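Local coordinates for protein oxidoreductase, putative (Neosartorya fumigata, PDB 6SKX) that probably catalyses the NADPH-dependent reductive amination of carbonyl compounds, giving amines by reduction of an imine, at residues Arg19-Tyr25 / Gly145-Leu150; Val27-Asn31 / Ala45-Ala51; Ala51-Ile55 / Thr74-Ala78; His183-Leu187 / Ala244-Val250. All coordinates share one frame. Residue numbers count along the deposited sequence, not the author numbering.

In the fold
Contacts 1, 2 and 3 belong to the NADP-binding Rossmann domain, and contact 4 to the helical C-terminal domain. Contact 2 joins the edge strand 46-47 to strand 26-30. Contact 1 packs helix 11-22 against the end of helix 137-147; its centre is about 17 Å from that of contact 2, and Phe20 and Leu21 touch Val27. Contact 3 lies about 11 Å from contact 2, centre to centre, sharing Ala51 and meeting it again where Trp30 touches Thr74. Asn31 of contact 2 is an NADP(+)-binding residue of this protein, although no cofactor is bound to this chain. Contact 4, about 50 Å from contact 2 between centres, lies at the dimer interface.

Contact 1. Residues Arg19-Tyr25 / Gly145-Leu150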
loop_
_atom_site.group_PDB
_atom_site.type_symbol
_atom_site.label_atom_id
_atom_site.label_comp_id
_atom_site.label_asym_id
_atom_site.label_seq_id
_atom_site.Cartn_x
_atom_site.Cartn_y
_atom_site.Cartn_z
ATOM N N ARG A 19 27.480 -2.187 -13.619
ATOM C CA ARG A 19 27.040 -3.572 -13.915
ATOM C C ARG A 19 27.561 -4.029 -15.289
ATOM O O ARG A 19 28.143 -5.136 -15.364
ATOM C CB ARG A 19 25.516 -3.613 -13.797
ATOM C CG ARG A 19 24.953 -5.009 -13.884
ATOM C CD ARG A 19 25.534 -5.946 -12.848
ATOM N NE ARG A 19 25.049 -7.248 -13.268
ATOM C CZ ARG A 19 25.552 -8.417 -12.916
ATOM N NH1 ARG A 19 26.582 -8.493 -12.089
ATOM N NH2 ARG A 19 25.007 -9.513 -13.411
ATOM N N PHE A 20 27.442 -3.223 -16.356
ATOM C CA PHE A 20 28.021 -3.624 -17.674
ATOM C C PHE A 20 29.536 -3.838 -17.547
ATOM O O PHE A 20 30.061 -4.809 -18.130
ATOM C CB PHE A 20 27.663 -2.637 -18.792
ATOM C CG PHE A 20 26.289 -2.857 -19.368
ATOM C CD1 PHE A 20 25.954 -4.067 -19.951
ATOM C CD2 PHE A 20 25.307 -1.884 -19.276
ATOM C CE1 PHE A 20 24.677 -4.289 -20.444
ATOM C CE2 PHE A 20 24.030 -2.110 -19.763
ATOM C CZ PHE A 20 23.727 -3.308 -20.370
ATOM N N LEU A 21 30.230 -3.007 -16.778
ATOM C CA LEU A 21 31.712 -3.111 -16.584
ATOM C C LEU A 21 32.073 -4.368 -15.756
ATOM O O LEU A 21 33.021 -5.003 -16.111
ATOM C CB LEU A 21 32.230 -1.846 -15.885
ATOM C CG LEU A 21 32.324 -0.599 -16.755
ATOM C CD1 LEU A 21 32.425 0.653 -15.883
ATOM C CD2 LEU A 21 33.534 -0.682 -17.691
ATOM N N GLU A 22 31.322 -4.735 -14.718
ATOM C CA GLU A 22 31.543 -6.002 -13.960
ATOM C C GLU A 22 31.426 -7.202 -14.918
ATOM O O GLU A 22 32.119 -8.195 -14.711
ATOM C CB GLU A 22 30.492 -6.283 -12.873
ATOM C CG GLU A 22 30.397 -5.269 -11.760
ATOM C CD GLU A 22 31.731 -4.940 -11.131
ATOM O OE1 GLU A 22 32.477 -5.907 -10.838
ATOM O OE2 GLU A 22 32.027 -3.719 -10.970
ATOM N N GLU A 23 30.468 -7.165 -15.844
ATOM C CA GLU A 23 30.168 -8.280 -16.779
ATOM C C GLU A 23 31.070 -8.213 -18.017
ATOM O O GLU A 23 30.729 -8.880 -18.989
ATOM C CB GLU A 23 28.691 -8.226 -17.163
ATOM C CG GLU A 23 27.749 -8.570 -16.022
ATOM C CD GLU A 23 28.004 -9.965 -15.469
ATOM O OE1 GLU A 23 28.472 -10.824 -16.235
ATOM O OE2 GLU A 23 27.807 -10.160 -14.259
ATOM N N LYS A 24 32.127 -7.389 -17.977
ATOM C CA LYS A 24 33.278 -7.362 -18.912
ATOM C C LYS A 24 32.864 -6.802 -20.292
ATOM O O LYS A 24 33.479 -7.158 -21.281
ATOM C CB LYS A 24 33.929 -8.757 -18.909
ATOM C CG LYS A 24 34.913 -8.988 -17.755
ATOM C CD LYS A 24 35.043 -10.436 -17.300
ATOM N N TYR A 25 31.942 -5.852 -20.313
ATOM C CA TYR A 25 31.552 -5.227 -21.597
ATOM C C TYR A 25 32.452 -4.017 -21.845
ATOM O O TYR A 25 33.046 -3.515 -20.907
ATOM C CB TYR A 25 30.111 -4.728 -21.517
ATOM C CG TYR A 25 29.049 -5.760 -21.783
ATOM C CD1 TYR A 25 28.727 -6.714 -20.844
ATOM C CD2 TYR A 25 28.358 -5.774 -22.976
ATOM C CE1 TYR A 25 27.761 -7.670 -21.092
ATOM C CE2 TYR A 25 27.380 -6.713 -23.236
ATOM C CZ TYR A 25 27.083 -7.667 -22.292
ATOM O OH TYR A 25 26.124 -8.593 -22.543
ATOM N N GLY A 145 20.042 -10.391 -24.492
ATOM C CA GLY A 145 21.218 -11.066 -23.918
ATOM C C GLY A 145 22.077 -10.101 -23.125
ATOM O O GLY A 145 22.591 -10.498 -22.030
ATOM N N ASP A 146 22.167 -8.863 -23.613
ATOM C CA ASP A 146 22.899 -7.756 -22.932
ATOM C C ASP A 146 22.012 -7.187 -21.802
ATOM O O ASP A 146 22.488 -7.035 -20.669
ATOM C CB ASP A 146 23.318 -6.678 -23.937
ATOM C CG ASP A 146 24.146 -7.159 -25.118
ATOM O OD1 ASP A 146 24.998 -8.066 -24.932
ATOM O OD2 ASP A 146 23.938 -6.618 -26.224
ATOM N N LEU A 147 20.758 -6.848 -22.094
ATOM C CA LEU A 147 19.866 -6.202 -21.098
ATOM C C LEU A 147 19.618 -7.132 -19.888
ATOM O O LEU A 147 19.450 -6.617 -18.797
ATOM C CB LEU A 147 18.560 -5.818 -21.789
ATOM C CG LEU A 147 18.706 -4.722 -22.844
ATOM C CD1 LEU A 147 17.421 -4.570 -23.638
ATOM C CD2 LEU A 147 19.136 -3.406 -22.229
ATOM N N SER A 148 19.655 -8.450 -20.056
ATOM C CA SER A 148 19.373 -9.408 -18.959
ATOM C C SER A 148 20.497 -9.393 -17.893
ATOM O O SER A 148 20.273 -9.971 -16.827
ATOM C CB SER A 148 19.097 -10.786 -19.522
ATOM O OG SER A 148 20.268 -11.338 -20.116
ATOM N N VAL A 149 21.652 -8.719 -18.076
ATOM C CA VAL A 149 22.655 -8.659 -16.964
ATOM C C VAL A 149 22.168 -7.656 -15.913
ATOM O O VAL A 149 22.641 -7.725 -14.778
ATOM C CB VAL A 149 24.104 -8.348 -17.398
ATOM C CG1 VAL A 149 24.579 -9.272 -18.528
ATOM C CG2 VAL A 149 24.327 -6.876 -17.730
ATOM N N LEU A 150 21.232 -6.772 -16.259
ATOM C CA LEU A 150 20.746 -5.719 -15.333
ATOM C C LEU A 150 19.629 -6.246 -14.419
ATOM O O LEU A 150 19.493 -5.716 -13.304
ATOM C CB LEU A 150 20.191 -4.544 -16.146
ATOM C CG LEU A 150 21.134 -3.884 -17.154
ATOM C CD1 LEU A 150 20.388 -2.780 -17.895
ATOM C CD2 LEU A 150 22.378 -3.321 -16.479
#
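Two polar links tie residues 19-25 to residues 145-150. The Arg19 guanidinium, meeting Val149 O near its own plane, donates to it from NE at 2.9 Å and from NH2 at 3.3 Å; NH2 also forms a salt bridge with Glu23 OE2 at 3.0 Å, so the guanidinium has an anionic partner as well as the carbonyl. Tyr25 OH donates to Asp146 OD1 at 2.7 Å. A Schellman motif, with Lys24 at positive phi and Tyr25 N bonded to Phe20 O, ends the helix and brings Tyr25 round to this position. Between these links the contact is largely apolar. Val149, branched and compact, presses CG2 on Phe20 CE1 at 3.8 Å and CB on Glu23 CG at 3.9 Å, while Leu150 CD2 sits over the Phe20 ring in a CH-pi contact, 4.3 Å from its centroid. Beyond, the flat Phe20 ring reaches Val4, Ile6 and Val27, so helix 11-22, which follows the glycine-rich turn of this Rossmann domain, packs on the sheet and against the end of helix 137-147.

Contact 2. Residues Val27-Asn31 / Ala45-Ala51; sequences VAVWN and ATLSHTA
Residues 27-31 and 45-51 form a parallel strand pair at the edge of the Rossmann sheet, where strand 46-47 lies against strand 26-30. The backbones are extended around the bridges Ala28-Thr46 (CA-CA 4.8 Å) and Val29-Leu47 (CA-CA 5.3 Å). Thr46 N donates to Val27 O at 3.1 Å, Val29 N to Thr46 O at 3.0 Å and Ser48 N to Val29 O at 2.8 Å. The end-to-end directions, CA 27 to 31 against CA 45 to 51, are 58° apart; the second segment turns at His49 to enter helix 51-56. Val29, with the most buried surface, takes the m rotamer and places CG1 3.9 Å from Ala45 CB and CG2 4.3 Å from Leu47 CD1; its branched side chain suits the strand and also touches Ala17 of helix 11-22. Trp30, chi1 t and chi2 96°, brings its indole alongside residues 48-51, CD1 3.5 Å from Ser48 O and Thr50 O at the ring edge, and meets Phe7. Ser48, small and pointing toward the first strand, lies beside Ala28, OG 3.9 Å from Ala28 CB. Asn31, an NADP(+)-binding residue at the strand's C-terminal end, accepts a hydrogen bond from Ser33 N through OD1. Thr50 is the N-cap of helix 51-56, OG1 bonded to Asp53 N. A water bonds to Thr46 OG1 at 2.8 Å and weakly to Val27 O at 3.4 Å.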
loop_
_atom_site.group_PDB
_atom_site.type_symbol
_atom_site.label_atom_id
_atom_site.label_comp_id
_atom_site.label_asym_id
_atom_site.label_seq_id
_atom_site.Cartn_x
_atom_site.Cartn_y
_atom_site.Cartn_z
ATOM N N VAL A 27 32.496 -0.254 -22.411
ATOM C CA VAL A 27 31.419 0.682 -21.985
ATOM C C VAL A 27 31.875 2.129 -22.185
ATOM O O VAL A 27 32.935 2.522 -21.640
ATOM C CB VAL A 27 31.001 0.443 -20.524
ATOM C CG1 VAL A 27 29.877 1.379 -20.123
ATOM C CG2 VAL A 27 30.582 -0.981 -20.263
ATOM N N ALA A 28 31.106 2.876 -22.972
ATOM C CA ALA A 28 31.226 4.337 -23.166
ATOM C C ALA A 28 30.184 5.005 -22.276
ATOM O O ALA A 28 29.081 4.458 -22.156
ATOM C CB ALA A 28 30.984 4.669 -24.612
ATOM N N VAL A 29 30.516 6.135 -21.664
ATOM C CA VAL A 29 29.575 6.869 -20.777
ATOM C C VAL A 29 29.549 8.354 -21.147
ATOM O O VAL A 29 30.599 8.973 -21.311
ATOM C CB VAL A 29 29.952 6.653 -19.293
ATOM C CG1 VAL A 29 29.935 5.178 -18.953
ATOM C CG2 VAL A 29 31.297 7.269 -18.926
ATOM N N TRP A 30 28.358 8.909 -21.196
ATOM C CA TRP A 30 28.100 10.365 -21.305
ATOM C C TRP A 30 27.534 10.840 -19.956
ATOM O O TRP A 30 26.450 10.328 -19.483
ATOM C CB TRP A 30 27.181 10.661 -22.507
ATOM C CG TRP A 30 26.994 12.114 -22.809
ATOM C CD1 TRP A 30 27.672 12.853 -23.727
ATOM C CD2 TRP A 30 26.063 13.011 -22.176
ATOM N NE1 TRP A 30 27.242 14.154 -23.702
ATOM C CE2 TRP A 30 26.249 14.282 -22.765
ATOM C CE3 TRP A 30 25.065 12.859 -21.202
ATOM C CZ2 TRP A 30 25.497 15.398 -22.388
ATOM C CZ3 TRP A 30 24.334 13.964 -20.811
ATOM C CH2 TRP A 30 24.549 15.219 -21.400
ATOM N N ASN A 31 28.264 11.778 -19.360
ATOM C CA ASN A 31 28.121 12.309 -17.986
ATOM C C ASN A 31 27.772 13.803 -18.083
ATOM O O ASN A 31 28.632 14.540 -18.539
ATOM C CB ASN A 31 29.411 12.057 -17.196
ATOM C CG ASN A 31 29.373 12.503 -15.744
ATOM O OD1 ASN A 31 28.453 13.208 -15.318
ATOM N ND2 ASN A 31 30.417 12.152 -14.999
ATOM N N ALA A 45 35.491 2.527 -17.775
ATOM C CA ALA A 45 34.596 3.276 -18.695
ATOM C C ALA A 45 35.409 4.328 -19.463
ATOM O O ALA A 45 36.377 4.851 -18.891
ATOM C CB ALA A 45 33.476 3.934 -17.943
ATOM N N THR A 46 34.986 4.655 -20.688
ATOM C CA THR A 46 35.590 5.701 -21.560
ATOM C C THR A 46 34.624 6.893 -21.678
ATOM O O THR A 46 33.452 6.687 -22.029
ATOM C CB THR A 46 35.928 5.071 -22.923
ATOM O OG1 THR A 46 36.861 4.029 -22.670
ATOM C CG2 THR A 46 36.566 6.026 -23.905
ATOM N N LEU A 47 35.074 8.106 -21.386
ATOM C CA LEU A 47 34.196 9.308 -21.366
ATOM C C LEU A 47 33.873 9.751 -22.793
ATOM O O LEU A 47 34.802 10.015 -23.525
ATOM C CB LEU A 47 34.899 10.440 -20.607
ATOM C CG LEU A 47 34.049 11.671 -20.268
ATOM C CD1 LEU A 47 32.751 11.307 -19.564
ATOM C CD2 LEU A 47 34.845 12.638 -19.413
ATOM N N SER A 48 32.591 9.901 -23.124
ATOM C CA SER A 48 32.090 10.503 -24.389
ATOM C C SER A 48 32.064 12.034 -24.223
ATOM O O SER A 48 31.173 12.535 -23.521
ATOM C CB SER A 48 30.705 9.949 -24.740
ATOM O OG SER A 48 30.705 8.533 -24.797
ATOM N N HIS A 49 33.008 12.744 -24.844
ATOM C CA HIS A 49 33.177 14.219 -24.752
ATOM C C HIS A 49 32.015 14.948 -25.424
ATOM O O HIS A 49 31.768 16.049 -24.981
ATOM C CB HIS A 49 34.524 14.686 -25.324
ATOM C CG HIS A 49 35.685 14.190 -24.522
ATOM N ND1 HIS A 49 36.942 14.716 -24.644
ATOM C CD2 HIS A 49 35.793 13.168 -23.636
ATOM C CE1 HIS A 49 37.764 14.078 -23.827
ATOM N NE2 HIS A 49 37.085 13.121 -23.197
ATOM N N THR A 50 31.339 14.362 -26.429
ATOM C CA THR A 50 30.109 14.942 -27.037
ATOM C C THR A 50 29.059 13.847 -27.170
ATOM O O THR A 50 29.445 12.671 -27.098
ATOM C CB THR A 50 30.365 15.553 -28.422
ATOM O OG1 THR A 50 30.779 14.484 -29.285
ATOM C CG2 THR A 50 31.383 16.677 -28.384
ATOM N N ALA A 51 27.804 14.234 -27.411
ATOM C CA ALA A 51 26.715 13.286 -27.735
ATOM C C ALA A 51 27.005 12.507 -29.028
ATOM O O ALA A 51 26.715 11.288 -29.053
ATOM C CB ALA A 51 25.395 13.992 -27.760
HETATM O O HOH W 1 35.626 1.659 -23.519
HETATM O O HOH W 2 27.516 16.990 -25.490
#

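Contact 3. Residues Ala51-Ile55 / Thr74-Ala78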
loop_
_atom_site.group_PDB
_atom_site.type_symbol
_atom_site.label_atom_id
_atom_site.label_comp_id
_atom_site.label_asym_id
_atom_site.label_seq_id
_atom_site.Cartn_x
_atom_site.Cartn_y
_atom_site.Cartn_z
ATOM N N ALA A 51 27.804 14.234 -27.411
ATOM C CA ALA A 51 26.715 13.286 -27.735
ATOM C C ALA A 51 27.005 12.507 -29.028
ATOM O O ALA A 51 26.715 11.288 -29.053
ATOM C CB ALA A 51 25.395 13.992 -27.760
ATOM N N VAL A 52 27.618 13.129 -30.033
ATOM C CA VAL A 52 28.008 12.456 -31.312
ATOM C C VAL A 52 28.946 11.268 -31.016
ATOM O O VAL A 52 28.689 10.164 -31.542
ATOM C CB VAL A 52 28.642 13.453 -32.310
ATOM C CG1 VAL A 52 29.326 12.751 -33.473
ATOM C CG2 VAL A 52 27.620 14.474 -32.823
ATOM N N ASP A 53 30.009 11.489 -30.240
ATOM C CA ASP A 53 30.962 10.438 -29.792
ATOM C C ASP A 53 30.215 9.297 -29.091
ATOM O O ASP A 53 30.554 8.119 -29.358
ATOM C CB ASP A 53 32.043 11.031 -28.895
ATOM C CG ASP A 53 33.026 11.876 -29.687
ATOM O OD1 ASP A 53 32.857 11.956 -30.918
ATOM O OD2 ASP A 53 33.940 12.432 -29.078
ATOM N N GLY A 54 29.221 9.624 -28.265
ATOM C CA GLY A 54 28.436 8.645 -27.488
ATOM C C GLY A 54 27.641 7.749 -28.418
ATOM O O GLY A 54 27.650 6.532 -28.204
ATOM N N ILE A 55 27.015 8.340 -29.443
ATOM C CA ILE A 55 26.272 7.612 -30.518
ATOM C C ILE A 55 27.257 6.782 -31.348
ATOM O O ILE A 55 26.903 5.642 -31.676
ATOM C CB ILE A 55 25.463 8.582 -31.407
ATOM C CG1 ILE A 55 24.397 9.344 -30.610
ATOM C CG2 ILE A 55 24.854 7.834 -32.590
ATOM C CD1 ILE A 55 23.407 8.445 -29.925
ATOM N N THR A 74 19.750 16.651 -25.365
ATOM C CA THR A 74 21.115 16.044 -25.361
ATOM C C THR A 74 21.513 15.550 -26.759
ATOM O O THR A 74 22.712 15.639 -27.103
ATOM C CB THR A 74 21.242 14.931 -24.317
ATOM O OG1 THR A 74 20.940 15.558 -23.069
ATOM C CG2 THR A 74 22.623 14.304 -24.315
ATOM N N LEU A 75 20.563 15.011 -27.521
ATOM C CA LEU A 75 20.839 14.348 -28.822
ATOM C C LEU A 75 20.540 15.261 -30.028
ATOM O O LEU A 75 20.785 14.788 -31.161
ATOM C CB LEU A 75 19.986 13.079 -28.877
ATOM C CG LEU A 75 20.425 11.962 -27.931
ATOM C CD1 LEU A 75 19.565 10.736 -28.134
ATOM C CD2 LEU A 75 21.882 11.608 -28.139
ATOM N N ALA A 76 20.050 16.495 -29.813
ATOM C CA ALA A 76 19.599 17.452 -30.868
ATOM C C ALA A 76 20.688 17.685 -31.934
ATOM O O ALA A 76 20.337 17.793 -33.112
ATOM C CB ALA A 76 19.175 18.763 -30.252
ATOM N N GLY A 77 21.965 17.734 -31.547
ATOM C CA GLY A 77 23.084 17.959 -32.483
ATOM C C GLY A 77 23.670 16.679 -33.077
ATOM O O GLY A 77 24.806 16.764 -33.595
ATOM N N ALA A 78 22.969 15.535 -33.022
ATOM C CA ALA A 78 23.540 14.220 -33.403
ATOM C C ALA A 78 22.534 13.331 -34.145
ATOM O O ALA A 78 22.865 12.156 -34.370
ATOM C CB ALA A 78 24.030 13.523 -32.157
#
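Small side chains let the first turn of helix 51-56 lie close to the end of helix 68-75 and the turn after it. Ala51 is the leading bump: its CB points into the hollow beside Thr74 and Leu75, 3.2 Å from Thr74 O and 4.3 Å from Leu75 CD2; alanine's single methyl fits here, close to the backbone carbonyl. The return bump is Ala78, whose CB settles between Val52 and Ile55, 3.8 Å from Val52 CG2 and 4.5 Å from Ile55 CG1. The CA atoms come nearest here, Val52 CA to Ala78 CA 5.2 Å. Val52 CG2 also touches Gly77 O at 3.7 Å. One turn on, Ile55 CD1 meets Leu75 CD2 at 3.9 Å, two branched aliphatic chains that fill the deeper space towards the sheet. All of these contacts are van der Waals. Ala51, Ile55, Thr74 and Leu75 all rest on Phe7 of strand 3-7, and Ile55 and Leu75 also cover Ile61 and Ile63 of strand 60-63, respectively, so both helices sit on the same face of the Rossmann sheet.

Contact 4. Residues His183-Leu187 / Ala244-Val250; sequences HATAL and ASEAQQV
Helix 162-188 (residues 183-187) and the last turn of helix 231-248 (residues 244-248) cross at 49°, their short axes 10.9 Å apart at closest. Gln249, at positive phi, ends the second helix in a Schellman motif (Val250 N to Ser245 O), and extended Val250 brings its CA 6.3 Å from Leu187 CA. Leu187, chi1 t and chi2 p, brings CD1 3.6 Å from Ser245 CA and 4.2 Å from Val250 CB. Val250, chi1 t, sets CG1 3.9 Å from Ala186 CB, a methyl small enough to admit it. His183, chi1 t, extends its ring so that NE2 donates to Ser245 OG at 3.0 Å; Ser245, chi1 m, also bonds to Ile241 O. Gln248, m in chi1 and chi2, donates from NE2 to Leu187 O at 3.2 Å, with Ser190 a further partner; a water bridges Gln248 NE2 (2.9 Å) and Ala186 O (2.8 Å). This buried contact belongs to the all-helical C-terminal domain: Phe197 of helix 194-221 meets Ala184, and Leu168 and Ser172 of the second subunit pack on Ala244 and His183, respectively.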
loop_
_atom_site.group_PDB
_atom_site.type_symbol
_atom_site.label_atom_id
_atom_site.label_comp_id
_atom_site.label_asym_id
_atom_site.label_seq_id
_atom_site.Cartn_x
_atom_site.Cartn_y
_atom_site.Cartn_z
ATOM N N HIS A 183 0.161 8.138 6.810
ATOM C CA HIS A 183 -1.089 8.356 7.603
ATOM C C HIS A 183 -1.011 7.508 8.875
ATOM O O HIS A 183 -1.299 8.052 9.942
ATOM C CB HIS A 183 -2.354 8.040 6.782
ATOM C CG HIS A 183 -3.641 8.527 7.358
ATOM N ND1 HIS A 183 -4.843 8.437 6.647
ATOM C CD2 HIS A 183 -3.940 9.086 8.559
ATOM C CE1 HIS A 183 -5.828 8.923 7.386
ATOM N NE2 HIS A 183 -5.291 9.367 8.561
ATOM N N ALA A 184 -0.550 6.255 8.756
ATOM C CA ALA A 184 -0.490 5.259 9.853
ATOM C C ALA A 184 0.584 5.645 10.871
ATOM O O ALA A 184 0.261 5.654 12.080
ATOM C CB ALA A 184 -0.226 3.882 9.292
ATOM N N THR A 185 1.819 5.891 10.410
ATOM C CA THR A 185 2.967 6.248 11.290
ATOM C C THR A 185 2.680 7.565 12.032
ATOM O O THR A 185 3.035 7.673 13.209
ATOM C CB THR A 185 4.285 6.276 10.518
ATOM O OG1 THR A 185 4.469 4.992 9.926
ATOM C CG2 THR A 185 5.463 6.572 11.422
ATOM N N ALA A 186 1.983 8.505 11.415
ATOM C CA ALA A 186 1.675 9.804 12.046
ATOM C C ALA A 186 0.633 9.609 13.156
ATOM O O ALA A 186 0.820 10.147 14.271
ATOM C CB ALA A 186 1.191 10.766 10.995
ATOM N N LEU A 187 -0.459 8.909 12.848
ATOM C CA LEU A 187 -1.616 8.736 13.769
ATOM C C LEU A 187 -1.164 8.156 15.123
ATOM O O LEU A 187 -1.754 8.510 16.168
ATOM C CB LEU A 187 -2.641 7.822 13.088
ATOM C CG LEU A 187 -4.075 7.992 13.557
ATOM C CD1 LEU A 187 -4.408 9.461 13.711
ATOM C CD2 LEU A 187 -5.033 7.316 12.597
ATOM N N ALA A 244 -10.570 10.292 14.521
ATOM C CA ALA A 244 -9.376 9.967 15.326
ATOM C C ALA A 244 -8.200 10.822 14.848
ATOM O O ALA A 244 -7.414 11.264 15.710
ATOM C CB ALA A 244 -9.080 8.487 15.231
ATOM N N SER A 245 -8.068 11.009 13.526
ATOM C CA SER A 245 -7.001 11.827 12.887
ATOM C C SER A 245 -7.065 13.261 13.448
ATOM O O SER A 245 -6.042 13.730 14.021
ATOM C CB SER A 245 -7.093 11.782 11.368
ATOM O OG SER A 245 -6.743 10.490 10.873
ATOM N N GLU A 246 -8.230 13.916 13.362
ATOM C CA GLU A 246 -8.392 15.313 13.850
ATOM C C GLU A 246 -8.012 15.345 15.344
ATOM O O GLU A 246 -7.176 16.180 15.718
ATOM C CB GLU A 246 -9.776 15.868 13.482
ATOM C CG GLU A 246 -10.940 15.139 14.111
ATOM N N ALA A 247 -8.468 14.389 16.157
ATOM C CA ALA A 247 -8.204 14.380 17.621
ATOM C C ALA A 247 -6.700 14.190 17.914
ATOM O O ALA A 247 -6.258 14.638 18.980
ATOM C CB ALA A 247 -9.064 13.331 18.298
ATOM N N GLN A 248 -5.909 13.564 17.030
ATOM C CA GLN A 248 -4.437 13.454 17.256
ATOM C C GLN A 248 -3.698 14.661 16.664
ATOM O O GLN A 248 -2.479 14.713 16.860
ATOM C CB GLN A 248 -3.856 12.162 16.673
ATOM C CG GLN A 248 -4.150 10.920 17.504
ATOM C CD GLN A 248 -3.352 10.866 18.784
ATOM O OE1 GLN A 248 -3.876 11.114 19.860
ATOM N NE2 GLN A 248 -2.075 10.531 18.689
ATOM N N GLN A 249 -4.390 15.563 15.951
ATOM C CA GLN A 249 -3.798 16.738 15.246
ATOM C C GLN A 249 -2.940 16.210 14.088
ATOM O O GLN A 249 -1.744 16.593 13.935
ATOM C CB GLN A 249 -3.040 17.643 16.226
ATOM C CG GLN A 249 -3.943 18.492 17.119
ATOM C CD GLN A 249 -3.145 19.489 17.930
ATOM O OE1 GLN A 249 -2.030 19.215 18.368
ATOM N NE2 GLN A 249 -3.707 20.667 18.147
ATOM N N VAL A 250 -3.562 15.344 13.294
ATOM C CA VAL A 250 -2.955 14.638 12.133
ATOM C C VAL A 250 -3.908 14.839 10.955
ATOM O O VAL A 250 -5.143 14.675 11.144
ATOM C CB VAL A 250 -2.736 13.149 12.463
ATOM C CG1 VAL A 250 -2.420 12.325 11.227
ATOM C CG2 VAL A 250 -1.671 12.958 13.530
HETATM O O HOH W 3 0.254 10.862 16.961
#